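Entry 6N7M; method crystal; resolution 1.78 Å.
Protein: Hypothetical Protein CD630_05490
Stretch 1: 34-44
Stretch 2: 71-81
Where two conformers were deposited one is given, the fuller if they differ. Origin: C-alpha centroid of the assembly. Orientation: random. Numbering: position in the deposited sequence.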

ATOM      1  N   HIS A  34      -2.971   0.557   9.677  1.00 20.78           N
ATOM      2  CA  HIS A  34      -3.416   1.629   8.766  1.00 20.29           C
ATOM      3  C   HIS A  34      -2.601   2.881   8.989  1.00 21.37           C
ATOM      4  O   HIS A  34      -1.994   3.005  10.002  1.00 29.64           O
ATOM      5  CB  HIS A  34      -4.906   1.884   8.911  1.00 22.35           C
ATOM      6  CG  HIS A  34      -5.311   2.280  10.278  1.00 22.97           C
ATOM      7  ND1 HIS A  34      -5.474   1.379  11.290  1.00 26.30           N
ATOM      8  CD2 HIS A  34      -5.608   3.482  10.793  1.00 21.10           C
ATOM      9  CE1 HIS A  34      -5.850   2.006  12.366  1.00 23.55           C
ATOM     10  NE2 HIS A  34      -5.953   3.289  12.079  1.00 24.70           N
ATOM     11  N   TYR A  35      -2.633   3.760   8.017  1.00 20.70           N
ATOM     12  CA  TYR A  35      -1.862   5.018   8.062  1.00 19.13           C
ATOM     13  C   TYR A  35      -2.422   6.020   9.065  1.00 19.03           C
ATOM     14  O   TYR A  35      -3.663   6.097   9.235  1.00 21.65           O
ATOM     15  CB  TYR A  35      -1.922   5.726   6.711  1.00 18.72           C
ATOM     16  CG  TYR A  35      -1.022   5.153   5.651  1.00 17.32           C
ATOM     17  CD1 TYR A  35       0.317   5.486   5.635  1.00 15.63           C
ATOM     18  CD2 TYR A  35      -1.510   4.326   4.656  1.00 17.04           C
ATOM     19  CE1 TYR A  35       1.167   5.057   4.635  1.00 18.56           C
ATOM     20  CE2 TYR A  35      -0.666   3.854   3.665  1.00 18.82           C
ATOM     21  CZ  TYR A  35       0.675   4.218   3.659  1.00 19.02           C
ATOM     22  OH  TYR A  35       1.526   3.780   2.699  1.00 21.64           O
ATOM     23  N   THR A  36      -1.510   6.818   9.586  1.00 20.81           N
ATOM     24  CA  THR A  36      -1.887   8.009  10.389  1.00 21.15           C
ATOM     25  C   THR A  36      -2.001   9.124   9.353  1.00 19.06           C
ATOM     26  O   THR A  36      -1.532   8.942   8.223  1.00 16.76           O
ATOM     27  CB  THR A  36      -0.869   8.392  11.472  1.00 18.91           C
ATOM     28  OG1 THR A  36       0.344   8.864  10.886  1.00 21.21           O
ATOM     29  CG2 THR A  36      -0.515   7.245  12.396  1.00 19.01           C
ATOM     30  N   TYR A  37      -2.637  10.221   9.730  1.00 17.61           N
ATOM     31  CA  TYR A  37      -2.750  11.362   8.806  1.00 15.20           C
ATOM     32  C   TYR A  37      -1.334  11.782   8.401  1.00 18.25           C
ATOM     33  O   TYR A  37      -1.064  11.989   7.198  1.00 15.20           O
ATOM     34  CB  TYR A  37      -3.528  12.480   9.495  1.00 17.78           C
ATOM     35  CG  TYR A  37      -3.715  13.675   8.607  1.00 17.55           C
ATOM     36  CD1 TYR A  37      -2.713  14.597   8.427  1.00 19.49           C
ATOM     37  CD2 TYR A  37      -4.882  13.818   7.882  1.00 18.74           C
ATOM     38  CE1 TYR A  37      -2.885  15.681   7.583  1.00 21.32           C
ATOM     39  CE2 TYR A  37      -5.069  14.889   7.021  1.00 20.45           C
ATOM     40  CZ  TYR A  37      -4.063  15.819   6.872  1.00 19.83           C
ATOM     41  OH  TYR A  37      -4.252  16.851   6.009  1.00 23.96           O
ATOM     42  N   GLU A  38      -0.443  11.919   9.386  1.00 18.36           N
ATOM     43  CA  GLU A  38       0.942  12.392   9.102  1.00 21.25           C
ATOM     44  C   GLU A  38       1.663  11.437   8.149  1.00 18.88           C
ATOM     45  O   GLU A  38       2.354  11.935   7.245  1.00 18.95           O
ATOM     46  CB  GLU A  38       1.735  12.521  10.395  1.00 22.10           C
ATOM     47  CG  GLU A  38       3.204  12.847  10.215  1.00 30.85           C
ATOM     48  CD  GLU A  38       3.897  13.262  11.506  1.00 35.50           C
ATOM     49  OE1 GLU A  38       3.244  13.892  12.366  1.00 45.77           O
ATOM     50  OE2 GLU A  38       5.075  12.917  11.663  1.00 63.00           O
ATOM     51  N   GLU A  39       1.549  10.134   8.399  1.00 18.02           N
ATOM     52  CA  GLU A  39       2.229   9.124   7.568  1.00 19.46           C
ATOM     53  C   GLU A  39       1.706   9.187   6.137  1.00 17.52           C
ATOM     54  O   GLU A  39       2.525   9.137   5.200  1.00 18.06           O
ATOM     55  CB  GLU A  39       2.004   7.734   8.148  1.00 20.80           C
ATOM     56  CG  GLU A  39       2.813   7.425   9.385  1.00 23.53           C
ATOM     57  CD  GLU A  39       2.453   6.086  10.022  1.00 30.95           C
ATOM     58  OE1 GLU A  39       1.340   5.518   9.710  1.00 27.87           O
ATOM     59  OE2 GLU A  39       3.257   5.602  10.834  1.00 36.73           O
ATOM     60  N   TYR A  40       0.394   9.316   5.972  1.00 14.87           N
ATOM     61  CA  TYR A  40      -0.167   9.292   4.610  1.00 16.36           C
ATOM     62  C   TYR A  40       0.146  10.598   3.890  1.00 16.80           C
ATOM     63  O   TYR A  40       0.405  10.582   2.666  1.00 14.30           O
ATOM     64  CB  TYR A  40      -1.652   9.010   4.671  1.00 17.97           C
ATOM     65  CG  TYR A  40      -2.219   8.512   3.374  1.00 18.24           C
ATOM     66  CD1 TYR A  40      -1.799   7.316   2.815  1.00 17.26           C
ATOM     67  CD2 TYR A  40      -3.210   9.222   2.715  1.00 19.07           C
ATOM     68  CE1 TYR A  40      -2.315   6.856   1.620  1.00 16.21           C
ATOM     69  CE2 TYR A  40      -3.750   8.768   1.526  1.00 16.72           C
ATOM     70  CZ  TYR A  40      -3.313   7.575   0.980  1.00 20.27           C
ATOM     71  OH  TYR A  40      -3.853   7.094  -0.175  1.00 25.92           O
ATOM     72  N   ALA A  41       0.147  11.694   4.639  1.00 17.51           N
ATOM     73  CA  ALA A  41       0.511  12.993   4.027  1.00 18.80           C
ATOM     74  C   ALA A  41       1.954  12.883   3.520  1.00 20.11           C
ATOM     75  O   ALA A  41       2.221  13.358   2.410  1.00 20.75           O
ATOM     76  CB  ALA A  41       0.358  14.109   5.029  1.00 15.83           C
ATOM     77  N   LYS A  42       2.829  12.217   4.294  1.00 19.71           N
ATOM     78  CA  LYS A  42       4.258  12.093   3.882  1.00 21.44           C
ATOM     79  C   LYS A  42       4.363  11.202   2.643  1.00 20.21           C
ATOM     80  O   LYS A  42       5.187  11.514   1.721  1.00 19.10           O
ATOM     81  CB  LYS A  42       5.110  11.517   5.003  1.00 23.43           C
ATOM     82  CG  LYS A  42       6.607  11.572   4.735  1.00 36.96           C
ATOM     83  CD  LYS A  42       7.448  10.916   5.831  1.00 39.27           C
ATOM     84  CE  LYS A  42       7.324  11.567   7.190  1.00 47.59           C
ATOM     85  NZ  LYS A  42       8.069  10.797   8.214  1.00 53.99           N
ATOM     86  N   HIS A  43       3.594  10.119   2.636  1.00 18.86           N
ATOM     87  CA  HIS A  43       3.592   9.170   1.497  1.00 17.28           C
ATOM     88  C   HIS A  43       3.173   9.903   0.216  1.00 20.43           C
ATOM     89  O   HIS A  43       3.862   9.733  -0.856  1.00 19.25           O
ATOM     90  CB  HIS A  43       2.742   7.940   1.855  1.00 19.83           C
ATOM     91  CG  HIS A  43       2.529   7.021   0.716  1.00 20.13           C
ATOM     92  ND1 HIS A  43       3.548   6.270   0.174  1.00 25.08           N
ATOM     93  CD2 HIS A  43       1.428   6.733   0.001  1.00 18.56           C
ATOM     94  CE1 HIS A  43       3.092   5.603  -0.859  1.00 24.36           C
ATOM     95  NE2 HIS A  43       1.799   5.851  -0.968  1.00 23.17           N
ATOM     96  N   ILE A  44       2.129  10.719   0.318  1.00 17.67           N
ATOM     97  CA  ILE A  44       1.620  11.507  -0.836  1.00 19.04           C
ATOM     98  C   ILE A  44       2.703  12.457  -1.323  1.00 20.07           C
ATOM     99  O   ILE A  44       2.861  12.566  -2.530  1.00 20.00           O
ATOM    100  CB  ILE A  44       0.327  12.263  -0.458  1.00 21.47           C
ATOM    101  CG1 ILE A  44      -0.842  11.281  -0.304  1.00 19.39           C
ATOM    102  CG2 ILE A  44       0.012  13.372  -1.462  1.00 18.43           C
ATOM    103  CD1 ILE A  44      -2.072  11.892   0.315  1.00 22.07           C
ATOM    104  N   LYS A  71      -6.853  11.666  -5.884  1.00 27.44           N
ATOM    105  CA  LYS A  71      -7.689  10.705  -5.128  1.00 28.31           C
ATOM    106  C   LYS A  71      -7.059  10.492  -3.748  1.00 25.99           C
ATOM    107  O   LYS A  71      -7.798  10.468  -2.772  1.00 20.43           O
ATOM    108  CB  LYS A  71      -7.802   9.390  -5.900  1.00 25.67           C
ATOM    109  CG  LYS A  71      -8.451   8.231  -5.155  1.00 34.23           C
ATOM    110  CD  LYS A  71      -8.233   6.880  -5.822  1.00 40.06           C
ATOM    111  CE  LYS A  71      -6.781   6.440  -5.854  1.00 44.03           C
ATOM    112  NZ  LYS A  71      -6.631   5.056  -6.361  1.00 48.08           N
HETATM  113  N   MSE A  72      -5.737  10.344  -3.676  1.00 21.37           N
HETATM  114  CA  MSE A  72      -5.113  10.120  -2.350  1.00 20.83           C
HETATM  115  C   MSE A  72      -5.315  11.348  -1.448  1.00 22.47           C
HETATM  116  O   MSE A  72      -5.524  11.163  -0.240  1.00 18.93           O
HETATM  117  CB  MSE A  72      -3.643   9.725  -2.545  1.00 21.63           C
HETATM  118  CG  MSE A  72      -3.473   8.491  -3.341  1.00 23.26           C
HETATM  119 SE   MSE A  72      -1.591   8.213  -3.737  1.00 29.36          SE
HETATM  120  CE  MSE A  72      -0.889   7.786  -1.975  1.00 29.35           C
ATOM    121  N   GLU A  73      -5.202  12.562  -1.994  1.00 20.32           N
ATOM    122  CA  GLU A  73      -5.442  13.792  -1.190  1.00 21.91           C
ATOM    123  C   GLU A  73      -6.876  13.789  -0.623  1.00 23.78           C
ATOM    124  O   GLU A  73      -7.053  14.249   0.536  1.00 24.31           O
ATOM    125  CB  GLU A  73      -5.137  15.031  -2.029  1.00 28.74           C
ATOM    126  CG  GLU A  73      -3.676  15.189  -2.350  1.00 33.49           C
ATOM    127  CD  GLU A  73      -3.372  16.200  -3.444  1.00 42.88           C
ATOM    128  OE1 GLU A  73      -4.325  16.684  -4.085  1.00 42.35           O
ATOM    129  OE2 GLU A  73      -2.188  16.486  -3.661  1.00 59.32           O
ATOM    130  N   GLN A  74      -7.856  13.292  -1.388  0.50 20.32           N
ATOM    131  CA  GLN A  74      -9.253  13.193  -0.891  0.50 21.23           C
ATOM    132  C   GLN A  74      -9.313  12.162   0.242  0.50 20.72           C
ATOM    133  O   GLN A  74     -10.009  12.423   1.238  0.50 20.48           O
ATOM    134  CB  GLN A  74     -10.224  12.792  -2.001  0.50 20.21           C
ATOM    135  CG  GLN A  74     -10.368  13.848  -3.091  0.50 20.36           C
ATOM    136  CD  GLN A  74     -11.193  13.322  -4.242  0.50 23.29           C
ATOM    137  OE1 GLN A  74     -11.419  12.119  -4.373  0.50 28.17           O
ATOM    138  NE2 GLN A  74     -11.638  14.215  -5.103  0.50 25.85           N
ATOM    139  N   GLU A  75      -8.579  11.051   0.104  0.50 20.50           N
ATOM    140  CA  GLU A  75      -8.568   9.996   1.160  0.50 21.17           C
ATOM    141  C   GLU A  75      -7.882  10.555   2.411  0.50 22.06           C
ATOM    142  O   GLU A  75      -8.335  10.249   3.514  0.50 23.19           O
ATOM    143  CB  GLU A  75      -7.881   8.711   0.672  0.50 22.16           C
ATOM    144  CG  GLU A  75      -8.667   7.904  -0.338  0.50 24.73           C
ATOM    145  CD  GLU A  75      -7.865   6.811  -1.026  0.50 26.76           C
ATOM    146  OE1 GLU A  75      -8.452   6.110  -1.865  0.50 35.69           O
ATOM    147  OE2 GLU A  75      -6.626   6.713  -0.791  0.50 27.68           O
ATOM    148  N   LEU A  76      -6.817  11.336   2.237  1.00 20.08           N
ATOM    149  CA  LEU A  76      -6.079  11.906   3.388  1.00 20.06           C
ATOM    150  C   LEU A  76      -7.042  12.726   4.242  1.00 22.02           C
ATOM    151  O   LEU A  76      -7.021  12.592   5.457  1.00 19.72           O
ATOM    152  CB  LEU A  76      -4.943  12.797   2.881  1.00 18.07           C
ATOM    153  CG  LEU A  76      -4.144  13.521   3.946  1.00 18.20           C
ATOM    154  CD1 LEU A  76      -3.388  12.565   4.839  1.00 14.61           C
ATOM    155  CD2 LEU A  76      -3.214  14.537   3.326  1.00 20.50           C
ATOM    156  N   GLU A  77      -7.840  13.582   3.602  0.50 21.23           N
ATOM    157  CA  GLU A  77      -8.802  14.443   4.331  0.50 22.64           C
ATOM    158  C   GLU A  77      -9.837  13.547   5.014  0.50 20.20           C
ATOM    159  O   GLU A  77     -10.249  13.887   6.128  0.50 21.38           O
ATOM    160  CB  GLU A  77      -9.428  15.459   3.374  0.50 24.68           C
ATOM    161  CG  GLU A  77     -10.276  16.495   4.069  0.50 26.89           C
ATOM    162  CD  GLU A  77      -9.532  17.324   5.098  0.50 30.29           C
ATOM    163  OE1 GLU A  77      -8.341  17.055   5.311  0.50 38.69           O
ATOM    164  OE2 GLU A  77     -10.155  18.229   5.696  0.50 36.64           O
ATOM    165  N   LYS A  78     -10.206  12.422   4.403  1.00 21.00           N
ATOM    166  CA  LYS A  78     -11.195  11.504   5.036  1.00 21.14           C
ATOM    167  C   LYS A  78     -10.580  10.866   6.287  1.00 20.23           C
ATOM    168  O   LYS A  78     -11.328  10.463   7.179  1.00 19.35           O
ATOM    169  CB  LYS A  78     -11.745  10.491   4.041  1.00 23.14           C
ATOM    170  CG  LYS A  78     -12.738  11.057   3.023  1.00 26.23           C
ATOM    171  CD  LYS A  78     -13.137  10.003   2.015  1.00 32.46           C
ATOM    172  CE  LYS A  78     -13.931  10.542   0.847  1.00 41.31           C
ATOM    173  NZ  LYS A  78     -14.006   9.537  -0.240  1.00 39.99           N
ATOM    174  N   ILE A  79      -9.262  10.721   6.344  1.00 20.03           N
ATOM    175  CA  ILE A  79      -8.625  10.187   7.585  1.00 17.53           C
ATOM    176  C   ILE A  79      -8.957  11.146   8.733  1.00 16.04           C
ATOM    177  O   ILE A  79      -9.412  10.692   9.746  1.00 15.80           O
ATOM    178  CB  ILE A  79      -7.096  10.023   7.426  1.00 17.57           C
ATOM    179  CG1 ILE A  79      -6.729   8.938   6.420  1.00 18.42           C
ATOM    180  CG2 ILE A  79      -6.438   9.787   8.755  1.00 16.21           C
ATOM    181  CD1 ILE A  79      -5.225   8.815   6.229  1.00 21.26           C
ATOM    182  N   LYS A  80      -8.811  12.454   8.500  1.00 16.12           N
ATOM    183  CA  LYS A  80      -9.094  13.499   9.501  1.00 17.90           C
ATOM    184  C   LYS A  80     -10.611  13.650   9.770  1.00 20.21           C
ATOM    185  O   LYS A  80     -10.994  13.760  10.938  1.00 19.13           O
ATOM    186  CB  LYS A  80      -8.551  14.815   8.945  1.00 17.86           C
ATOM    187  CG  LYS A  80      -8.737  16.026   9.825  1.00 23.73           C
ATOM    188  CD  LYS A  80      -8.214  17.303   9.183  1.00 26.70           C
ATOM    189  CE  LYS A  80      -8.346  18.482  10.114  1.00 33.98           C
ATOM    190  NZ  LYS A  80      -7.886  19.749   9.501  1.00 36.53           N
ATOM    191  N   THR A  81     -11.421  13.719   8.716  1.00 21.78           N
ATOM    192  CA  THR A  81     -12.878  14.018   8.836  1.00 22.10           C
ATOM    193  C   THR A  81     -13.781  12.799   9.008  1.00 27.94           C
ATOM    194  O   THR A  81     -14.959  13.021   9.414  1.00 28.69           O
ATOM    195  CB  THR A  81     -13.375  14.824   7.628  1.00 23.77           C
ATOM    196  OG1 THR A  81     -13.301  13.983   6.477  1.00 25.21           O
ATOM    197  CG2 THR A  81     -12.585  16.093   7.411  1.00 26.69           C
TER
HETATM  198  O   HOH W   1      -5.955  16.738   3.931  0.50 20.58           O

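How do the two backbones lie against each other? Residues 37-44 form a helix that runs nearly antiparallel to the helix of 71-81, with 170° between their directions and 9.7 Å between the axes at closest approach. Y37, the first residue of that helix, therefore lies level with I79, their CA atoms 6.1 Å apart, while I44 lies across from M72, CA to CA 7.0 Å. T36 caps the first helix: its OG1 accepts from E39 N at 3.0 Å, and its own N donates to E39 OE1 at 3.1 Å, so the two residues clasp each other and satisfy amides that have no earlier helical turn to bond to.

Which bump is central to the fit? L76 points toward the first helix and enters a hollow made by Y37, Y40, A41 and I44, residues spaced so that they bracket it on one side of that helix. Its forked end spreads into the space: CD1 lies 4.0 Å from Y40 CB, and CD2 lies 4.0 Å from A41 CB, the short side chain that forms this part of the wall. I44 CD1 comes to 4.0 Å from L76 CB. The most intimate contact is with Y37, for L76 CD1 sits 3.7 Å from the centroid of the Y37 ring and only 15° off its normal, a CH-pi contact in which a methyl group rests on the electron-rich face.

How do Y37 and Y40 return the favour? Y37 leaves its helix sideways, but its t rotamer brings the ring across to the second helix, among L76, E77, I79 and K80. I79 CG2 packs 4.0 Å from Y37 CB, and K80 CB lies 3.9 Å from Y37 CD2, so even a lysine contributes the aliphatic base of its side chain. The CA-to-CB bond of Y40 points toward the second helix, and its side chain fills the hollow between M72, E75, L76 and I79. Near its root, Y40 CB meets I79 CD1 at 3.9 Å; farther out, Y40 CZ meets the CE methyl of the selenomethionine M72 at 3.8 Å.

What closes the M72 end? M72 reaches toward the first helix, and its CE methyl lies between several side chains there, 3.9 Å from I44 CG1 and 3.2 Å from H43 CD2, a close approach to the imidazole. I44 also extends its CD1 to 3.6 Å from M72 O, laying a hydrocarbon tip against the backbone of the second helix.

Where does polar chemistry join this largely apolar fit? Y37 and Y40 both carry hydroxyls past the hydrocarbon and toward glutamates. Y40 OH lies 2.9 Å from E75 OE2, a weak hydrogen bond. Y37 OH is too far from E77 OE1 for direct bonding, at 4.2 Å, and a water bridges the gap, 2.7 Å from Y37 OH and donating to E77 OE1 at 2.8 Å. Together the stretches bury 627 Å², both sides summed.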